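Long-range contacts in type II restriction enzyme NlaIV (Neisseria lactamica, PDB 6QM2), which cleaves double-stranded DNA at the sequence 5'-GGNNCC-3', cutting in the middle of the site to leave blunt ends with terminal 5'-phosphates: residues K6-I12 and L79-D83; F94-P100 and V176-I180; W149-R153 and I172-W177. All blocks are in the same frame, centred on the assembly; numbering follows the deposited sequence.

Contact 1. Residues K6-I12 and L79-D83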
ATOM      1  N   LYS A   6      28.706  14.676  13.902  1.00143.89           N
ATOM      2  CA  LYS A   6      28.174  15.260  12.655  1.00136.60           C
ATOM      3  C   LYS A   6      28.841  14.587  11.460  1.00129.79           C
ATOM      4  O   LYS A   6      30.068  14.603  11.355  1.00130.77           O
ATOM      5  CB  LYS A   6      28.453  16.767  12.571  1.00139.73           C
ATOM      6  CG  LYS A   6      27.378  17.668  13.154  1.00146.50           C
ATOM      7  CD  LYS A   6      27.614  19.109  12.722  1.00152.57           C
ATOM      8  CE  LYS A   6      26.621  20.067  13.360  1.00157.76           C
ATOM      9  NZ  LYS A   6      26.645  21.416  12.725  1.00156.57           N
ATOM     10  N   LEU A   7      28.040  14.017  10.561  1.00125.99           N
ATOM     11  CA  LEU A   7      28.552  13.390   9.336  1.00122.45           C
ATOM     12  C   LEU A   7      28.058  14.083   8.062  1.00115.67           C
ATOM     13  O   LEU A   7      27.083  14.844   8.074  1.00104.05           O
ATOM     14  CB  LEU A   7      28.205  11.890   9.308  1.00124.65           C
ATOM     15  CG  LEU A   7      29.354  10.926   9.632  1.00127.45           C
ATOM     16  CD1 LEU A   7      29.974  11.241  10.984  1.00132.97           C
ATOM     17  CD2 LEU A   7      28.892   9.473   9.585  1.00128.85           C
ATOM     18  N   THR A   8      28.774  13.810   6.975  1.00114.35           N
ATOM     19  CA  THR A   8      28.390  14.234   5.631  1.00117.70           C
ATOM     20  C   THR A   8      27.853  13.030   4.839  1.00118.89           C
ATOM     21  O   THR A   8      28.031  11.877   5.244  1.00122.94           O
ATOM     22  CB  THR A   8      29.558  14.933   4.885  1.00118.10           C
ATOM     23  OG1 THR A   8      29.064  15.541   3.688  1.00135.75           O
ATOM     24  CG2 THR A   8      30.689  13.973   4.514  1.00113.42           C
ATOM     25  N   ALA A   9      27.189  13.314   3.720  1.00113.57           N
ATOM     26  CA  ALA A   9      26.557  12.288   2.886  1.00111.36           C
ATOM     27  C   ALA A   9      27.534  11.226   2.371  1.00111.44           C
ATOM     28  O   ALA A   9      27.182  10.049   2.292  1.00111.74           O
ATOM     29  CB  ALA A   9      25.835  12.941   1.717  1.00111.79           C
ATOM     30  N   GLN A  10      28.749  11.648   2.022  1.00114.67           N
ATOM     31  CA  GLN A  10      29.798  10.729   1.558  1.00115.34           C
ATOM     32  C   GLN A  10      30.310   9.820   2.686  1.00117.11           C
ATOM     33  O   GLN A  10      30.629   8.654   2.447  1.00115.91           O
ATOM     34  CB  GLN A  10      30.958  11.517   0.929  1.00114.55           C
ATOM     35  CG  GLN A  10      32.048  10.673   0.273  1.00113.83           C
ATOM     36  CD  GLN A  10      31.592   9.975  -0.994  1.00112.33           C
ATOM     37  OE1 GLN A  10      31.069  10.607  -1.910  1.00117.23           O
ATOM     38  NE2 GLN A  10      31.810   8.667  -1.061  1.00109.37           N
ATOM     39  N   GLN A  11      30.393  10.357   3.902  1.00118.23           N
ATOM     40  CA  GLN A  11      30.778   9.567   5.076  1.00123.43           C
ATOM     41  C   GLN A  11      29.702   8.527   5.409  1.00124.96           C
ATOM     42  O   GLN A  11      30.028   7.393   5.757  1.00128.01           O
ATOM     43  CB  GLN A  11      31.046  10.468   6.291  1.00128.50           C
ATOM     44  CG  GLN A  11      32.355  11.248   6.217  1.00130.02           C
ATOM     45  CD  GLN A  11      32.504  12.279   7.331  1.00132.11           C
ATOM     46  OE1 GLN A  11      31.571  13.020   7.652  1.00127.75           O
ATOM     47  NE2 GLN A  11      33.691  12.336   7.922  1.00138.07           N
ATOM     48  N   ILE A  12      28.430   8.922   5.290  1.00122.39           N
ATOM     49  CA  ILE A  12      27.291   8.007   5.489  1.00115.31           C
ATOM     50  C   ILE A  12      27.278   6.911   4.418  1.00111.80           C
ATOM     51  O   ILE A  12      27.071   5.740   4.735  1.00108.71           O
ATOM     52  CB  ILE A  12      25.937   8.763   5.501  1.00113.46           C
ATOM     53  CG1 ILE A  12      25.842   9.652   6.746  1.00114.21           C
ATOM     54  CG2 ILE A  12      24.757   7.794   5.484  1.00114.95           C
ATOM     55  CD1 ILE A  12      24.755  10.704   6.679  1.00116.12           C
ATOM     56  N   LEU A  79      21.627  17.019   7.216  1.00 96.27           N
ATOM     57  CA  LEU A  79      22.773  16.494   7.983  1.00101.60           C
ATOM     58  C   LEU A  79      23.547  17.550   8.805  1.00105.92           C
ATOM     59  O   LEU A  79      24.410  17.193   9.614  1.00104.28           O
ATOM     60  CB  LEU A  79      23.740  15.747   7.057  1.00 99.77           C
ATOM     61  CG  LEU A  79      23.143  14.568   6.285  1.00 99.97           C
ATOM     62  CD1 LEU A  79      24.164  14.002   5.306  1.00101.58           C
ATOM     63  CD2 LEU A  79      22.651  13.487   7.242  1.00 98.86           C
ATOM     64  N   ASN A  80      23.241  18.831   8.584  1.00105.72           N
ATOM     65  CA  ASN A  80      23.825  19.942   9.328  1.00105.44           C
ATOM     66  C   ASN A  80      22.676  20.748   9.947  1.00104.77           C
ATOM     67  O   ASN A  80      21.982  21.487   9.245  1.00104.35           O
ATOM     68  CB  ASN A  80      24.658  20.796   8.364  1.00109.51           C
ATOM     69  CG  ASN A  80      25.503  21.845   9.065  1.00107.92           C
ATOM     70  OD1 ASN A  80      25.133  22.385  10.111  1.00108.87           O
ATOM     71  ND2 ASN A  80      26.644  22.157   8.467  1.00107.87           N
ATOM     72  N   LYS A  81      22.474  20.590  11.257  1.00107.65           N
ATOM     73  CA  LYS A  81      21.369  21.257  11.977  1.00112.14           C
ATOM     74  C   LYS A  81      21.428  22.788  11.930  1.00112.07           C
ATOM     75  O   LYS A  81      20.385  23.450  11.926  1.00103.85           O
ATOM     76  CB  LYS A  81      21.310  20.794  13.441  1.00115.88           C
ATOM     77  CG  LYS A  81      20.800  19.369  13.624  1.00120.62           C
ATOM     78  CD  LYS A  81      20.816  18.920  15.083  1.00125.67           C
ATOM     79  CE  LYS A  81      19.693  19.528  15.917  1.00128.73           C
ATOM     80  NZ  LYS A  81      18.366  18.894  15.684  1.00129.53           N
ATOM     81  N   LYS A  82      22.644  23.335  11.898  1.00119.66           N
ATOM     82  CA  LYS A  82      22.864  24.787  11.864  1.00125.37           C
ATOM     83  C   LYS A  82      22.827  25.391  10.454  1.00121.98           C
ATOM     84  O   LYS A  82      22.529  26.578  10.306  1.00119.79           O
ATOM     85  CB  LYS A  82      24.187  25.145  12.553  1.00136.51           C
ATOM     86  CG  LYS A  82      24.152  24.963  14.063  1.00144.37           C
ATOM     87  CD  LYS A  82      25.407  25.503  14.727  1.00152.14           C
ATOM     88  CE  LYS A  82      25.227  25.615  16.233  1.00157.29           C
ATOM     89  NZ  LYS A  82      26.433  26.187  16.893  1.00161.65           N
ATOM     90  N   ASP A  83      23.135  24.585   9.434  1.00119.64           N
ATOM     91  CA  ASP A  83      23.102  25.028   8.034  1.00116.26           C
ATOM     92  C   ASP A  83      22.156  24.137   7.219  1.00115.17           C
ATOM     93  O   ASP A  83      22.542  23.073   6.731  1.00114.20           O
ATOM     94  CB  ASP A  83      24.521  25.026   7.440  1.00112.85           C
ATOM     95  CG  ASP A  83      24.641  25.858   6.160  1.00109.36           C
ATOM     96  OD1 ASP A  83      23.621  26.370   5.644  1.00103.49           O
ATOM     97  OD2 ASP A  83      25.781  26.005   5.671  1.00108.02           O
TER
HETATM   98  O   HOH W   1      25.268  14.668  10.246  1.00 89.01           O
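The loop leaving strand 77-78, which leads round to the antiparallel strand 88-95 of the central PDDEXK-clan sheet, meets the chain where it enters helix 9-18. Lys6 is extended, and its NZ donates a hydrogen bond to Asn80 OD1 (3.2 Å). That oxygen also organises its own turn: it accepts from the backbone N of Asp83 at 3.0 Å, an Asx motif, and more weakly from Lys82 N at 3.2 Å. Leu7 binds through its backbone, while its side chain leads away and touches Ile63. Leu7 N donates to water 1 (2.9 Å), which lies 2.7 Å from Leu79 O and so joins the two main chains, while Leu7 O touches Leu79 CB at 3.6 Å. Thr8 is the N-cap residue; Thr8 N donates to Gln11 OE1 at 3.0 Å, tying the Gln11 side chain back to the start of the helix, and its hydroxyl makes no capping bond but is hydrogen-bonded to Glu87, farther along the same loop. From here the contact is apolar. Leu79, the residue most deeply covered here, pushes its side chain against the first helical turn, which is closed by the bond from Ile12 N to Thr8 O (3.0 Å): Leu79 CD1 comes within 3.5 Å of Ala9 N and 4.1 Å of Ala9 CB. Ile12 also rests on Trp57 and Leu58 of helix 44-60, so Leu79 is linked through it to a second helix. The side chain of Leu79 is about 13 Å from the bound sodium ion, and its CD2 ends 3.5 Å from Ile12 CD1.

Contact 2. Residues F94-P100 and V176-I180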
ATOM      1  N   PHE A  94      14.364   1.651  -5.096  1.00113.80           N
ATOM      2  CA  PHE A  94      13.654   0.990  -6.185  1.00114.73           C
ATOM      3  C   PHE A  94      14.041  -0.483  -6.256  1.00118.98           C
ATOM      4  O   PHE A  94      15.159  -0.859  -5.892  1.00118.12           O
ATOM      5  CB  PHE A  94      13.927   1.691  -7.524  1.00111.66           C
ATOM      6  CG  PHE A  94      15.330   1.504  -8.047  1.00107.60           C
ATOM      7  CD1 PHE A  94      16.391   2.207  -7.496  1.00108.80           C
ATOM      8  CD2 PHE A  94      15.586   0.635  -9.103  1.00107.42           C
ATOM      9  CE1 PHE A  94      17.683   2.044  -7.981  1.00108.54           C
ATOM     10  CE2 PHE A  94      16.875   0.467  -9.592  1.00108.69           C
ATOM     11  CZ  PHE A  94      17.926   1.173  -9.029  1.00108.18           C
ATOM     12  N   ASN A  95      13.101  -1.311  -6.712  1.00123.34           N
ATOM     13  CA  ASN A  95      13.359  -2.727  -6.925  1.00123.33           C
ATOM     14  C   ASN A  95      14.360  -2.860  -8.071  1.00118.99           C
ATOM     15  O   ASN A  95      14.087  -2.412  -9.184  1.00119.59           O
ATOM     16  CB  ASN A  95      12.062  -3.472  -7.253  1.00128.66           C
ATOM     17  CG  ASN A  95      12.274  -4.965  -7.415  1.00135.24           C
ATOM     18  OD1 ASN A  95      12.419  -5.458  -8.531  1.00143.55           O
ATOM     19  ND2 ASN A  95      12.322  -5.687  -6.300  1.00133.56           N
ATOM     20  N   ARG A  96      15.510  -3.470  -7.784  1.00115.10           N
ATOM     21  CA  ARG A  96      16.635  -3.534  -8.726  1.00118.13           C
ATOM     22  C   ARG A  96      16.336  -4.334 -10.005  1.00123.75           C
ATOM     23  O   ARG A  96      16.974  -4.096 -11.029  1.00120.66           O
ATOM     24  CB  ARG A  96      17.879  -4.092  -8.010  1.00118.07           C
ATOM     25  CG  ARG A  96      19.173  -4.166  -8.821  1.00116.63           C
ATOM     26  CD  ARG A  96      19.745  -2.803  -9.170  1.00114.11           C
ATOM     27  NE  ARG A  96      20.761  -2.890 -10.221  1.00112.35           N
ATOM     28  CZ  ARG A  96      20.513  -3.031 -11.526  1.00115.84           C
ATOM     29  NH1 ARG A  96      19.267  -3.116 -11.994  1.00120.63           N
ATOM     30  NH2 ARG A  96      21.527  -3.095 -12.384  1.00117.77           N
ATOM     31  N   ASN A  97      15.371  -5.257  -9.957  1.00134.31           N
ATOM     32  CA  ASN A  97      15.027  -6.089 -11.129  1.00140.35           C
ATOM     33  C   ASN A  97      14.443  -5.275 -12.291  1.00140.30           C
ATOM     34  O   ASN A  97      14.671  -5.616 -13.454  1.00141.76           O
ATOM     35  CB  ASN A  97      14.056  -7.221 -10.759  1.00144.05           C
ATOM     36  CG  ASN A  97      14.554  -8.074  -9.603  1.00148.65           C
ATOM     37  OD1 ASN A  97      13.825  -8.317  -8.640  1.00154.45           O
ATOM     38  ND2 ASN A  97      15.803  -8.520  -9.686  1.00150.49           N
ATOM     39  N   ALA A  98      13.694  -4.216 -11.970  1.00138.69           N
ATOM     40  CA  ALA A  98      13.148  -3.283 -12.965  1.00136.57           C
ATOM     41  C   ALA A  98      13.858  -1.924 -12.918  1.00133.30           C
ATOM     42  O   ALA A  98      14.692  -1.678 -12.045  1.00129.67           O
ATOM     43  CB  ALA A  98      11.654  -3.107 -12.738  1.00136.87           C
ATOM     44  N   SER A  99      13.515  -1.049 -13.865  1.00133.17           N
ATOM     45  CA  SER A  99      14.062   0.317 -13.925  1.00127.16           C
ATOM     46  C   SER A  99      13.584   1.177 -12.746  1.00123.14           C
ATOM     47  O   SER A  99      12.574   0.844 -12.122  1.00115.43           O
ATOM     48  CB  SER A  99      13.676   0.993 -15.247  1.00126.66           C
ATOM     49  OG  SER A  99      14.355   0.393 -16.333  1.00130.56           O
ATOM     50  N   PRO A 100      14.304   2.284 -12.440  1.00122.31           N
ATOM     51  CA  PRO A 100      13.956   3.104 -11.266  1.00120.59           C
ATOM     52  C   PRO A 100      12.539   3.703 -11.297  1.00116.96           C
ATOM     53  O   PRO A 100      12.207   4.470 -12.203  1.00111.02           O
ATOM     54  CB  PRO A 100      15.022   4.209 -11.275  1.00119.85           C
ATOM     55  CG  PRO A 100      16.156   3.642 -12.051  1.00119.49           C
ATOM     56  CD  PRO A 100      15.514   2.805 -13.109  1.00120.69           C
ATOM     57  N   VAL A 176      18.264   5.731 -16.456  1.00111.55           N
ATOM     58  CA  VAL A 176      18.978   4.525 -16.033  1.00114.14           C
ATOM     59  C   VAL A 176      20.478   4.813 -16.123  1.00115.22           C
ATOM     60  O   VAL A 176      21.142   4.511 -17.119  1.00115.69           O
ATOM     61  CB  VAL A 176      18.577   3.295 -16.874  1.00117.21           C
ATOM     62  CG1 VAL A 176      19.272   2.048 -16.351  1.00118.22           C
ATOM     63  CG2 VAL A 176      17.063   3.110 -16.846  1.00119.63           C
ATOM     64  N   TRP A 177      20.980   5.428 -15.059  1.00115.97           N
ATOM     65  CA  TRP A 177      22.376   5.866 -14.943  1.00115.83           C
ATOM     66  C   TRP A 177      23.368   4.700 -14.821  1.00120.98           C
ATOM     67  O   TRP A 177      24.501   4.794 -15.296  1.00118.46           O
ATOM     68  CB  TRP A 177      22.526   6.825 -13.741  1.00110.46           C
ATOM     69  CG  TRP A 177      22.344   6.159 -12.397  1.00105.29           C
ATOM     70  CD1 TRP A 177      23.318   5.572 -11.644  1.00105.19           C
ATOM     71  CD2 TRP A 177      21.117   5.993 -11.666  1.00101.30           C
ATOM     72  NE1 TRP A 177      22.779   5.055 -10.494  1.00104.50           N
ATOM     73  CE2 TRP A 177      21.430   5.297 -10.479  1.00101.46           C
ATOM     74  CE3 TRP A 177      19.785   6.369 -11.896  1.00101.32           C
ATOM     75  CZ2 TRP A 177      20.460   4.966  -9.520  1.00 99.07           C
ATOM     76  CZ3 TRP A 177      18.818   6.037 -10.944  1.00101.21           C
ATOM     77  CH2 TRP A 177      19.165   5.344  -9.770  1.00 98.84           C
ATOM     78  N   TYR A 178      22.929   3.615 -14.178  1.00129.80           N
ATOM     79  CA  TYR A 178      23.795   2.465 -13.855  1.00132.97           C
ATOM     80  C   TYR A 178      24.142   1.523 -15.016  1.00138.53           C
ATOM     81  O   TYR A 178      25.149   0.817 -14.938  1.00139.88           O
ATOM     82  CB  TYR A 178      23.220   1.639 -12.678  1.00129.43           C
ATOM     83  CG  TYR A 178      21.772   1.195 -12.817  1.00127.49           C
ATOM     84  CD1 TYR A 178      21.414   0.144 -13.665  1.00129.48           C
ATOM     85  CD2 TYR A 178      20.758   1.819 -12.084  1.00128.78           C
ATOM     86  CE1 TYR A 178      20.091  -0.263 -13.789  1.00131.72           C
ATOM     87  CE2 TYR A 178      19.432   1.420 -12.202  1.00131.77           C
ATOM     88  CZ  TYR A 178      19.103   0.379 -13.052  1.00132.13           C
ATOM     89  OH  TYR A 178      17.792  -0.018 -13.170  1.00136.25           O
ATOM     90  N   SER A 179      23.322   1.518 -16.069  0.50143.96           N
ATOM     91  CA  SER A 179      23.480   0.584 -17.187  0.50149.73           C
ATOM     92  C   SER A 179      24.773   0.818 -17.967  0.50159.22           C
ATOM     93  O   SER A 179      25.055   1.945 -18.382  0.50158.29           O
ATOM     94  CB  SER A 179      22.288   0.690 -18.144  0.50146.10           C
ATOM     95  OG  SER A 179      22.179   1.994 -18.689  0.50138.71           O
ATOM     96  N   ILE A 180      25.551  -0.251 -18.150  1.00169.98           N
ATOM     97  CA  ILE A 180      26.778  -0.212 -18.973  1.00179.80           C
ATOM     98  C   ILE A 180      26.461  -0.106 -20.480  1.00187.58           C
ATOM     99  O   ILE A 180      27.303   0.349 -21.262  1.00180.91           O
ATOM    100  CB  ILE A 180      27.695  -1.438 -18.681  1.00182.97           C
ATOM    101  CG1 ILE A 180      29.128  -1.183 -19.180  1.00184.08           C
ATOM    102  CG2 ILE A 180      27.121  -2.729 -19.271  1.00180.53           C
ATOM    103  CD1 ILE A 180      30.139  -2.204 -18.699  1.00181.81           C
TER
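At the end of strand 88-95 the chain makes a type I beta turn from Asn95 to Ala98 and runs on to Pro100, meeting the loop that follows strand 168-172. Val176 comes first: its CG2 lies 3.9 Å from Ser99 OG and 4.1 Å from Pro100 CD. The Trp177 indole reaches the other segment, with CZ3 3.7 Å from Pro100 CG and CH2 4.0 Å from Phe94 CE1; Trp144 of strand 138-147 meets it edge-to-face. Tyr178 is the most heavily covered residue. Its ring meets Phe94 rim to rim (CE2 to Phe94 CZ, 3.5 Å), the planes only 8° apart, and its OH reaches 3.6 Å from Pro100 CD. Over one face of Tyr178 lies the Arg96 guanidinium in a cation-pi contact, CZ 4.1 Å from the ring centroid. Arg96 NE forms a salt bridge with Asp142, so the cation that covers the tyrosine is also tied to strand 138-147. The aromatic cluster thus fastens this loop to the sheet by dispersion and one cation-pi contact.

Contact 3. Residues W149-R153 and I172-W177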
ATOM      1  N   TRP A 149      21.551  15.714 -11.277  1.00 95.79           N
ATOM      2  CA  TRP A 149      21.986  15.757 -12.682  1.00 98.86           C
ATOM      3  C   TRP A 149      22.604  14.435 -13.161  1.00 97.66           C
ATOM      4  O   TRP A 149      22.573  14.139 -14.353  1.00 95.70           O
ATOM      5  CB  TRP A 149      22.925  16.959 -12.967  1.00101.84           C
ATOM      6  CG  TRP A 149      24.087  17.174 -12.011  1.00106.06           C
ATOM      7  CD1 TRP A 149      24.078  17.924 -10.859  1.00109.38           C
ATOM      8  CD2 TRP A 149      25.419  16.669 -12.144  1.00108.37           C
ATOM      9  NE1 TRP A 149      25.311  17.892 -10.258  1.00109.77           N
ATOM     10  CE2 TRP A 149      26.156  17.132 -11.026  1.00111.96           C
ATOM     11  CE3 TRP A 149      26.062  15.859 -13.093  1.00110.58           C
ATOM     12  CZ2 TRP A 149      27.508  16.815 -10.832  1.00117.40           C
ATOM     13  CZ3 TRP A 149      27.411  15.540 -12.899  1.00115.46           C
ATOM     14  CH2 TRP A 149      28.117  16.021 -11.777  1.00118.40           C
ATOM     15  N   GLN A 150      23.145  13.641 -12.236  1.00 99.78           N
ATOM     16  CA  GLN A 150      23.712  12.322 -12.561  1.00101.87           C
ATOM     17  C   GLN A 150      22.665  11.217 -12.775  1.00101.80           C
ATOM     18  O   GLN A 150      22.981  10.178 -13.354  1.00102.37           O
ATOM     19  CB  GLN A 150      24.696  11.874 -11.471  1.00103.68           C
ATOM     20  CG  GLN A 150      25.950  12.728 -11.373  1.00103.91           C
ATOM     21  CD  GLN A 150      26.896  12.240 -10.293  1.00105.21           C
ATOM     22  OE1 GLN A 150      26.520  12.131  -9.126  1.00104.79           O
ATOM     23  NE2 GLN A 150      28.128  11.944 -10.680  1.00112.07           N
ATOM     24  N   ILE A 151      21.435  11.433 -12.309  1.00 98.95           N
ATOM     25  CA  ILE A 151      20.375  10.424 -12.419  1.00 96.64           C
ATOM     26  C   ILE A 151      19.209  10.857 -13.312  1.00 96.75           C
ATOM     27  O   ILE A 151      18.153  10.230 -13.277  1.00102.04           O
ATOM     28  CB  ILE A 151      19.866   9.987 -11.019  1.00 93.88           C
ATOM     29  CG1 ILE A 151      19.087  11.109 -10.313  1.00 94.49           C
ATOM     30  CG2 ILE A 151      21.038   9.535 -10.158  1.00 95.09           C
ATOM     31  CD1 ILE A 151      18.557  10.716  -8.951  1.00 96.66           C
ATOM     32  N   THR A 152      19.390  11.915 -14.103  1.00 93.11           N
ATOM     33  CA  THR A 152      18.374  12.356 -15.063  1.00 97.65           C
ATOM     34  C   THR A 152      18.994  12.554 -16.434  1.00 98.70           C
ATOM     35  O   THR A 152      20.214  12.646 -16.575  1.00 98.25           O
ATOM     36  CB  THR A 152      17.686  13.671 -14.642  1.00100.65           C
ATOM     37  OG1 THR A 152      18.677  14.638 -14.279  1.00103.16           O
ATOM     38  CG2 THR A 152      16.749  13.437 -13.474  1.00102.57           C
ATOM     39  N   ARG A 153      18.124  12.621 -17.435  1.00 99.38           N
ATOM     40  CA  ARG A 153      18.520  12.742 -18.830  1.00 98.40           C
ATOM     41  C   ARG A 153      17.475  13.544 -19.597  1.00 97.69           C
ATOM     42  O   ARG A 153      16.505  14.036 -19.013  1.00 98.38           O
ATOM     43  CB  ARG A 153      18.678  11.344 -19.438  1.00100.92           C
ATOM     44  CG  ARG A 153      17.444  10.448 -19.340  1.00104.74           C
ATOM     45  CD  ARG A 153      17.468   9.357 -20.403  1.00107.36           C
ATOM     46  NE  ARG A 153      16.509   8.283 -20.138  1.00106.75           N
ATOM     47  CZ  ARG A 153      15.196   8.329 -20.379  1.00104.78           C
ATOM     48  NH1 ARG A 153      14.615   9.413 -20.899  1.00 99.40           N
ATOM     49  NH2 ARG A 153      14.446   7.268 -20.084  1.00109.38           N
ATOM     50  N   ILE A 172       9.439  15.145 -12.838  1.00 97.99           N
ATOM     51  CA  ILE A 172      10.736  14.865 -13.433  1.00 97.62           C
ATOM     52  C   ILE A 172      11.022  13.404 -13.114  1.00 97.15           C
ATOM     53  O   ILE A 172      10.807  12.955 -11.987  1.00 97.53           O
ATOM     54  CB  ILE A 172      11.844  15.795 -12.879  1.00 99.45           C
ATOM     55  CG1 ILE A 172      11.571  17.248 -13.294  1.00100.18           C
ATOM     56  CG2 ILE A 172      13.226  15.354 -13.365  1.00100.09           C
ATOM     57  CD1 ILE A 172      12.314  18.276 -12.468  1.00101.35           C
ATOM     58  N   ARG A 173      11.479  12.669 -14.122  1.00102.44           N
ATOM     59  CA  ARG A 173      11.667  11.229 -14.024  1.00105.59           C
ATOM     60  C   ARG A 173      13.144  10.893 -14.200  1.00100.41           C
ATOM     61  O   ARG A 173      13.829  11.492 -15.044  1.00100.06           O
ATOM     62  CB  ARG A 173      10.828  10.515 -15.090  1.00117.24           C
ATOM     63  CG  ARG A 173       9.331  10.433 -14.788  1.00122.96           C
ATOM     64  CD  ARG A 173       8.985   9.444 -13.679  1.00130.61           C
ATOM     65  NE  ARG A 173       9.527   8.106 -13.932  1.00143.43           N
ATOM     66  CZ  ARG A 173       9.361   7.047 -13.137  1.00150.55           C
ATOM     67  NH1 ARG A 173       8.634   7.125 -12.022  1.00155.62           N
ATOM     68  NH2 ARG A 173       9.919   5.885 -13.475  1.00153.00           N
ATOM     69  N   PRO A 174      13.644   9.929 -13.408  1.00 97.64           N
ATOM     70  CA  PRO A 174      15.047   9.549 -13.505  1.00 98.93           C
ATOM     71  C   PRO A 174      15.332   8.685 -14.722  1.00 98.28           C
ATOM     72  O   PRO A 174      14.439   8.007 -15.218  1.00104.37           O
ATOM     73  CB  PRO A 174      15.278   8.747 -12.222  1.00 98.36           C
ATOM     74  CG  PRO A 174      13.956   8.132 -11.937  1.00 98.31           C
ATOM     75  CD  PRO A 174      12.932   9.135 -12.389  1.00 98.19           C
ATOM     76  N   GLY A 175      16.576   8.722 -15.187  1.00102.13           N
ATOM     77  CA  GLY A 175      17.064   7.811 -16.217  1.00102.26           C
ATOM     78  C   GLY A 175      17.686   6.570 -15.600  1.00103.05           C
ATOM     79  O   GLY A 175      17.632   6.371 -14.384  1.00 96.36           O
ATOM     80  N   VAL A 176      18.264   5.731 -16.456  1.00111.55           N
ATOM     81  CA  VAL A 176      18.978   4.525 -16.033  1.00114.14           C
ATOM     82  C   VAL A 176      20.478   4.813 -16.123  1.00115.22           C
ATOM     83  O   VAL A 176      21.142   4.511 -17.119  1.00115.69           O
ATOM     84  CB  VAL A 176      18.577   3.295 -16.874  1.00117.21           C
ATOM     85  CG1 VAL A 176      19.272   2.048 -16.351  1.00118.22           C
ATOM     86  CG2 VAL A 176      17.063   3.110 -16.846  1.00119.63           C
ATOM     87  N   TRP A 177      20.980   5.428 -15.059  1.00115.97           N
ATOM     88  CA  TRP A 177      22.376   5.866 -14.943  1.00115.83           C
ATOM     89  C   TRP A 177      23.368   4.700 -14.821  1.00120.98           C
ATOM     90  O   TRP A 177      24.501   4.794 -15.296  1.00118.46           O
ATOM     91  CB  TRP A 177      22.526   6.825 -13.741  1.00110.46           C
ATOM     92  CG  TRP A 177      22.344   6.159 -12.397  1.00105.29           C
ATOM     93  CD1 TRP A 177      23.318   5.572 -11.644  1.00105.19           C
ATOM     94  CD2 TRP A 177      21.117   5.993 -11.666  1.00101.30           C
ATOM     95  NE1 TRP A 177      22.779   5.055 -10.494  1.00104.50           N
ATOM     96  CE2 TRP A 177      21.430   5.297 -10.479  1.00101.46           C
ATOM     97  CE3 TRP A 177      19.785   6.369 -11.896  1.00101.32           C
ATOM     98  CZ2 TRP A 177      20.460   4.966  -9.520  1.00 99.07           C
ATOM     99  CZ3 TRP A 177      18.818   6.037 -10.944  1.00101.21           C
ATOM    100  CH2 TRP A 177      19.165   5.344  -9.770  1.00 98.84           C
TER
HETATM  101  O   HOH W   2      17.850   5.727 -19.325  1.00 79.52           O
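The two loops cross with their touching parts 117° apart, coming closest at Thr152 and Pro174, whose CA atoms are 4.6 Å from each other. One backbone hydrogen bond fixes the crossing: Gly175 N donates to Ile151 O at 2.9 Å, with Pro174 CA also only 3.2 Å from that oxygen. Next to it, water 2 accepts from Val176 N (2.9 Å) and from Arg153 NE (3.0 Å), so it joins a main chain to a side chain. The glycine sits tightly against the arginine: a CB here would fall 3.0 Å from Arg153 CG, while its own CA is 4.0 Å from Arg153 NE. Ile151 and Trp177 form the main side-chain contact. Ile151 CG2 lies over the face of the indole six-membered ring, 4.0 Å from its centroid and 20° off the normal, a CH-pi contact backed by Ile151 CB to Trp177 CE3 at 3.7 Å. Both residues also pack on Ile127 of strand 124-132. Thr152 CG2 touches Arg173 O (3.8 Å) and Ile172 CG2 (4.0 Å), whereas its hydroxyl is hydrogen-bonded to Val148 O. Arg173 turns its guanidinium away from the crossing to form a salt bridge with Asp103. The contact thereby joins the loop after strand 138-147, at the edge of the central sheet, to the one leaving the small antiparallel sheet at strand 168-172. Its chemistry implies a division of roles: one main-chain hydrogen bond and a water shared by Val176 N and Arg153 NE set the crossing, and apolar contacts fill it.

Contacts 2 and 3 are neighbours, with centres 11 Å apart: they share Val176 and Trp177, whose indole meets Phe94 and Pro100 in one and Ile151 in the other, and Pro100 O lies 3.0 Å from Arg173 NH2. Together they anchor the loop after strand 168-172 to the end of strand 88-95 with its following turn, and to the loop after strand 138-147. Contact 1, across the chain's centre from contact 2, joins the start of helix 9-18 to the loop between strands 77-78 and 88-95. Contact 3 lies nearest the centre and has no exposed touching residue; contacts 1 and 2 reach the surface. The chemistry differs: a lysine-asparagine hydrogen bond in contact 1, a main-chain one in contact 3, aromatic packing with cation-pi in contact 2.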